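Local coordinates for protein enoyl-CoA hydratase/isomerase (Mycobacterium avium, PDB 3P5M) that probably catalyses hydration or double-bond isomerisation of enoyl-coenzyme A thioesters, as a hexameric member of the crotonase superfamily, at residues 106-109 against 110-114; 215-218 against 219-223. All coordinates share one frame; numbering follows the deposited sequence.

Contact 1 (106-109 against 110-114); sequences FGCS and LALAC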
ATOM      1  N   PHE B 106      27.085 -11.394   2.418  1.00 10.96           N
ATOM      2  CA  PHE B 106      27.502 -10.722   3.668  1.00 10.44           C
ATOM      3  C   PHE B 106      27.299  -9.189   3.676  1.00  9.80           C
ATOM      4  O   PHE B 106      27.184  -8.588   4.742  1.00  9.31           O
ATOM      5  CB  PHE B 106      28.972 -11.008   4.028  1.00  9.68           C
ATOM      6  CG  PHE B 106      29.408 -10.293   5.281  1.00 10.02           C
ATOM      7  CD1 PHE B 106      28.996 -10.753   6.533  1.00 10.54           C
ATOM      8  CD2 PHE B 106      30.134  -9.117   5.212  1.00 10.21           C
ATOM      9  CE1 PHE B 106      29.338 -10.082   7.683  1.00 10.52           C
ATOM     10  CE2 PHE B 106      30.492  -8.445   6.373  1.00 10.39           C
ATOM     11  CZ  PHE B 106      30.103  -8.937   7.603  1.00  9.94           C
ATOM     12  N   GLY B 107      27.286  -8.552   2.509  1.00  9.79           N
ATOM     13  CA  GLY B 107      26.949  -7.112   2.432  1.00  9.39           C
ATOM     14  C   GLY B 107      25.557  -6.798   2.961  1.00  8.80           C
ATOM     15  O   GLY B 107      25.310  -5.725   3.521  1.00  8.44           O
ATOM     16  N   CYS B 108      24.639  -7.730   2.773  1.00  9.25           N
ATOM     17  CA  CYS B 108      23.318  -7.603   3.348  1.00  9.57           C
ATOM     18  C   CYS B 108      23.382  -7.780   4.871  1.00 10.03           C
ATOM     19  O   CYS B 108      22.892  -6.934   5.645  1.00  9.14           O
ATOM     20  CB  CYS B 108      22.350  -8.622   2.698  1.00 10.70           C
ATOM     21  SG  CYS B 108      20.634  -8.471   3.267  1.00 12.56           S
ATOM     22  N   SER B 109      23.985  -8.883   5.311  1.00  9.68           N
ATOM     23  CA  SER B 109      24.167  -9.138   6.730  1.00  9.87           C
ATOM     24  C   SER B 109      24.755  -7.895   7.440  1.00 10.48           C
ATOM     25  O   SER B 109      24.270  -7.500   8.510  1.00  8.79           O
ATOM     26  CB  SER B 109      25.109 -10.322   6.912  1.00 10.69           C
ATOM     27  OG  SER B 109      24.685 -11.441   6.139  1.00 11.14           O
ATOM     28  N   LEU B 110      25.788  -7.293   6.829  1.00  9.66           N
ATOM     29  CA  LEU B 110      26.505  -6.131   7.378  1.00 10.18           C
ATOM     30  C   LEU B 110      25.584  -4.911   7.619  1.00 10.05           C
ATOM     31  O   LEU B 110      25.573  -4.304   8.717  1.00  9.93           O
ATOM     32  CB  LEU B 110      27.614  -5.729   6.393  1.00  9.96           C
ATOM     33  CG  LEU B 110      28.603  -4.609   6.697  1.00  9.87           C
ATOM     34  CD1 LEU B 110      29.353  -4.910   7.967  1.00  8.69           C
ATOM     35  CD2 LEU B 110      29.589  -4.610   5.531  1.00 13.83           C
ATOM     36  N   ALA B 111      24.868  -4.526   6.571  1.00  9.63           N
ATOM     37  CA  ALA B 111      23.946  -3.388   6.629  1.00  9.88           C
ATOM     38  C   ALA B 111      22.919  -3.679   7.721  1.00 10.42           C
ATOM     39  O   ALA B 111      22.655  -2.845   8.584  1.00 10.56           O
ATOM     40  CB  ALA B 111      23.253  -3.212   5.289  1.00 10.08           C
ATOM     41  N   LEU B 112      22.372  -4.887   7.719  1.00 10.79           N
ATOM     42  CA  LEU B 112      21.265  -5.217   8.647  1.00 12.21           C
ATOM     43  C   LEU B 112      21.681  -5.420  10.106  1.00 12.11           C
ATOM     44  O   LEU B 112      20.855  -5.333  11.024  1.00 15.05           O
ATOM     45  CB  LEU B 112      20.455  -6.404   8.123  1.00 11.99           C
ATOM     46  CG  LEU B 112      19.894  -6.247   6.711  1.00 13.85           C
ATOM     47  CD1 LEU B 112      18.932  -7.375   6.381  1.00 14.20           C
ATOM     48  CD2 LEU B 112      19.171  -4.898   6.537  1.00 16.50           C
ATOM     49  N   ALA B 113      22.959  -5.629  10.357  1.00 11.30           N
ATOM     50  CA  ALA B 113      23.456  -5.617  11.728  1.00 10.29           C
ATOM     51  C   ALA B 113      23.410  -4.201  12.351  1.00 10.12           C
ATOM     52  O   ALA B 113      23.348  -4.050  13.579  1.00  8.71           O
ATOM     53  CB  ALA B 113      24.873  -6.183  11.780  1.00 10.09           C
ATOM     54  N   CYS B 114      23.400  -3.170  11.510  1.00  9.74           N
ATOM     55  CA  CYS B 114      23.435  -1.793  12.007  1.00 10.57           C
ATOM     56  C   CYS B 114      22.121  -1.388  12.672  1.00 10.42           C
ATOM     57  O   CYS B 114      21.071  -1.971  12.413  1.00  8.51           O
ATOM     58  CB  CYS B 114      23.792  -0.821  10.876  1.00 11.06           C
ATOM     59  SG  CYS B 114      25.389  -1.198  10.146  1.00 11.27           S
TER

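Contact 2 (215-218 against 219-223); sequences AELE and PVQAI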
ATOM      1  N   ALA B 215      19.071 -13.397  20.888  1.00 13.67           N
ATOM      2  CA  ALA B 215      19.402 -14.558  21.703  1.00 14.91           C
ATOM      3  C   ALA B 215      19.980 -15.697  20.844  1.00 15.38           C
ATOM      4  O   ALA B 215      20.855 -16.421  21.302  1.00 16.02           O
ATOM      5  CB  ALA B 215      18.202 -15.035  22.523  1.00 14.48           C
ATOM      6  N   GLU B 216      19.530 -15.833  19.597  1.00 14.74           N
ATOM      7  CA  GLU B 216      20.027 -16.929  18.759  1.00 14.75           C
ATOM      8  C   GLU B 216      21.172 -16.522  17.827  1.00 14.37           C
ATOM      9  O   GLU B 216      21.598 -17.348  17.020  1.00 13.94           O
ATOM     10  CB  GLU B 216      18.873 -17.582  17.948  1.00 15.56           C
ATOM     11  CG  GLU B 216      17.626 -17.924  18.795  1.00 18.16           C
ATOM     12  CD  GLU B 216      17.985 -18.839  19.950  1.00 23.78           C
ATOM     13  OE1 GLU B 216      18.898 -19.661  19.772  1.00 25.58           O
ATOM     14  OE2 GLU B 216      17.393 -18.716  21.032  1.00 27.78           O
ATOM     15  N   LEU B 217      21.650 -15.267  17.891  1.00 12.93           N
ATOM     16  CA  LEU B 217      22.702 -14.848  16.953  1.00 12.99           C
ATOM     17  C   LEU B 217      23.896 -15.807  16.980  1.00 13.33           C
ATOM     18  O   LEU B 217      24.295 -16.321  15.951  1.00 14.27           O
ATOM     19  CB  LEU B 217      23.184 -13.396  17.171  1.00 12.05           C
ATOM     20  CG  LEU B 217      24.194 -12.824  16.152  1.00 12.25           C
ATOM     21  CD1 LEU B 217      23.701 -12.913  14.693  1.00  8.78           C
ATOM     22  CD2 LEU B 217      24.540 -11.329  16.490  1.00 11.04           C
ATOM     23  N   GLU B 218      24.466 -16.049  18.156  1.00 14.20           N
ATOM     24  CA  GLU B 218      25.643 -16.923  18.235  1.00 15.63           C
ATOM     25  C   GLU B 218      25.382 -18.366  17.747  1.00 14.71           C
ATOM     26  O   GLU B 218      26.104 -18.835  16.853  1.00 14.45           O
ATOM     27  CB  GLU B 218      26.270 -16.892  19.644  1.00 16.49           C
ATOM     28  CG  GLU B 218      27.764 -17.179  19.693  1.00 22.57           C
ATOM     29  CD  GLU B 218      28.306 -17.242  21.116  1.00 26.86           C
ATOM     30  OE1 GLU B 218      27.735 -17.956  21.963  1.00 30.11           O
ATOM     31  OE2 GLU B 218      29.305 -16.574  21.396  1.00 29.23           O
ATOM     32  N   PRO B 219      24.375 -19.083  18.326  1.00 14.41           N
ATOM     33  CA  PRO B 219      24.162 -20.456  17.819  1.00 14.40           C
ATOM     34  C   PRO B 219      23.894 -20.498  16.293  1.00 13.32           C
ATOM     35  O   PRO B 219      24.324 -21.438  15.606  1.00 13.41           O
ATOM     36  CB  PRO B 219      22.897 -20.950  18.557  1.00 14.84           C
ATOM     37  CG  PRO B 219      22.525 -19.924  19.534  1.00 15.36           C
ATOM     38  CD  PRO B 219      23.494 -18.761  19.463  1.00 14.91           C
ATOM     39  N   VAL B 220      23.186 -19.496  15.769  1.00 11.98           N
ATOM     40  CA  VAL B 220      22.885 -19.477  14.345  1.00 11.68           C
ATOM     41  C   VAL B 220      24.160 -19.236  13.522  1.00 11.55           C
ATOM     42  O   VAL B 220      24.346 -19.872  12.493  1.00 10.84           O
ATOM     43  CB  VAL B 220      21.777 -18.458  13.962  1.00 11.24           C
ATOM     44  CG1 VAL B 220      21.701 -18.282  12.442  1.00 10.40           C
ATOM     45  CG2 VAL B 220      20.438 -18.901  14.498  1.00 11.53           C
ATOM     46  N   GLN B 221      25.028 -18.336  13.992  1.00 12.49           N
ATOM     47  CA  GLN B 221      26.313 -18.078  13.314  1.00 12.90           C
ATOM     48  C   GLN B 221      27.181 -19.351  13.266  1.00 13.05           C
ATOM     49  O   GLN B 221      27.774 -19.644  12.245  1.00 13.24           O
ATOM     50  CB  GLN B 221      27.066 -16.912  13.981  1.00 12.91           C
ATOM     51  CG  GLN B 221      26.553 -15.469  13.581  1.00 12.44           C
ATOM     52  CD  GLN B 221      27.296 -14.370  14.327  1.00 16.10           C
ATOM     53  OE1 GLN B 221      27.842 -14.626  15.399  1.00 19.35           O
ATOM     54  NE2 GLN B 221      27.328 -13.146  13.778  1.00 12.39           N
ATOM     55  N   ALA B 222      27.206 -20.110  14.360  1.00 13.38           N
ATOM     56  CA  ALA B 222      27.901 -21.401  14.401  1.00 14.00           C
ATOM     57  C   ALA B 222      27.335 -22.449  13.423  1.00 13.73           C
ATOM     58  O   ALA B 222      28.073 -23.242  12.848  1.00 13.29           O
ATOM     59  CB  ALA B 222      27.903 -21.945  15.800  1.00 14.47           C
ATOM     60  N   ILE B 223      26.018 -22.467  13.260  1.00 13.91           N
ATOM     61  CA  ILE B 223      25.404 -23.330  12.279  1.00 13.13           C
ATOM     62  C   ILE B 223      25.773 -22.901  10.865  1.00 13.21           C
ATOM     63  O   ILE B 223      26.076 -23.760  10.049  1.00 13.72           O
ATOM     64  CB  ILE B 223      23.912 -23.431  12.476  1.00 12.58           C
ATOM     65  CG1 ILE B 223      23.649 -24.228  13.776  1.00 13.55           C
ATOM     66  CG2 ILE B 223      23.257 -24.087  11.251  1.00 12.19           C
ATOM     67  CD1 ILE B 223      22.250 -24.009  14.376  1.00 12.10           C
TER

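Contact 1 (106-109 against 110-114)
Phe106 meets Leu110 one turn on, at the start of the short buried helix 106-113, which follows strand 102-104 in the crotonase fold and leads into strand 116-119. The Phe106 carbonyl O takes the amide of Leu110, O to N 2.8 Å, with the donor tilted 24° from the carbonyl plane. With Phe106 CG anti to its own N (chi1 178°), the ring leans down the helix until CE2 lies 4.0 Å from Leu110 CB. Leu110 CD1 lies near CE2 and CZ, while CD2 approaches CE2. Helix 74-90 covers this pair through Ala81, Val84 and Val85, and helix 32-47 adds Leu35 and Leu38. Gly107 makes a longer, weak bond, its O 3.3 Å from Ala111 N, and the methyl of Ala111 touches Val99 of strand 95-99. Cys108 O receives Leu112 N at 3.0 Å, almost end-on to the carbonyl. The thiol of the same residue touches a methyl of that leucine, Cys108 SG being 3.7 Å from Leu112 CD1, and Leu112 is backed in turn by Leu144, Met173 and Ile174. Ser109 turns its hydroxyl out of the contact to bond Asp137 O, a buried polar group satisfied by a loop, while its own carbonyl O accepts Ala113 N at 2.9 Å with a bent N-H angle of 136°.

Contact 2 (215-218 against 219-223)
The first turn of helix 217-231 is built here, where the chain leaves a short loop after helix 199-213 and Glu216 O takes the amide of Val220, O to N 2.9 Å. The Glu216 side chain bends at chi2 (-57°), which brings OE1 to 3.6 Å from Pro219 CG, and it crosses the Pro219 side chain at about a right angle. On the same residue, CB lies 4.0 Å from Val220 CG2, and that methyl lies close to Glu216 O (3.2 Å). In the hexamer of this crotonase-family protein the Glu216 and Val220 side packs on Ala211 and Ala212 of the third subunit, so the helix start belongs to a subunit interface. Amides in a helix's first turn have no carbonyl of a preceding turn to bond, so the missing N-H of Pro219 costs no helix bond. Leu217 O then binds Gln221 N, 2.9 Å apart, and both side chains lie on the inner side, crossing at a slant. Gln221 NE2 is 3.7 Å from Leu217 CD1, while the same NE2 bonds Gly138 O and, weakly, Asn82 O. Those bonds probably fix which way the amide is flipped. Leu217 itself rests on Arg86 and Thr89 of helix 74-90. Glu218, exposed and extended beyond CG, also touches Arg86, and its carbonyl O accepts Ala222 N at 3.0 Å.

How the contacts relate
Both contacts are short runs of helix, about two turns long, held by backbone bonds from one residue to the fourth after it, but they sit at different depths. The centre of contact 1 lies about 2 Å from the centre of the chain, with every touching residue buried; that of contact 2 lies about 16 Å from it, and the contact is partly exposed. Their centres are 15 Å apart and they do not touch, yet helix 74-90 packs against both: Val85 meets Phe106 and Ala113 of contact 1 and Gln221 of contact 2. The neighbouring residues Asp137 and Gly138 likewise serve both, accepting bonds from Ser109 and Gln221. Apolar side chains dominate the deep helix, whereas the outer one mixes carboxylates and proline with interface-facing aliphatics.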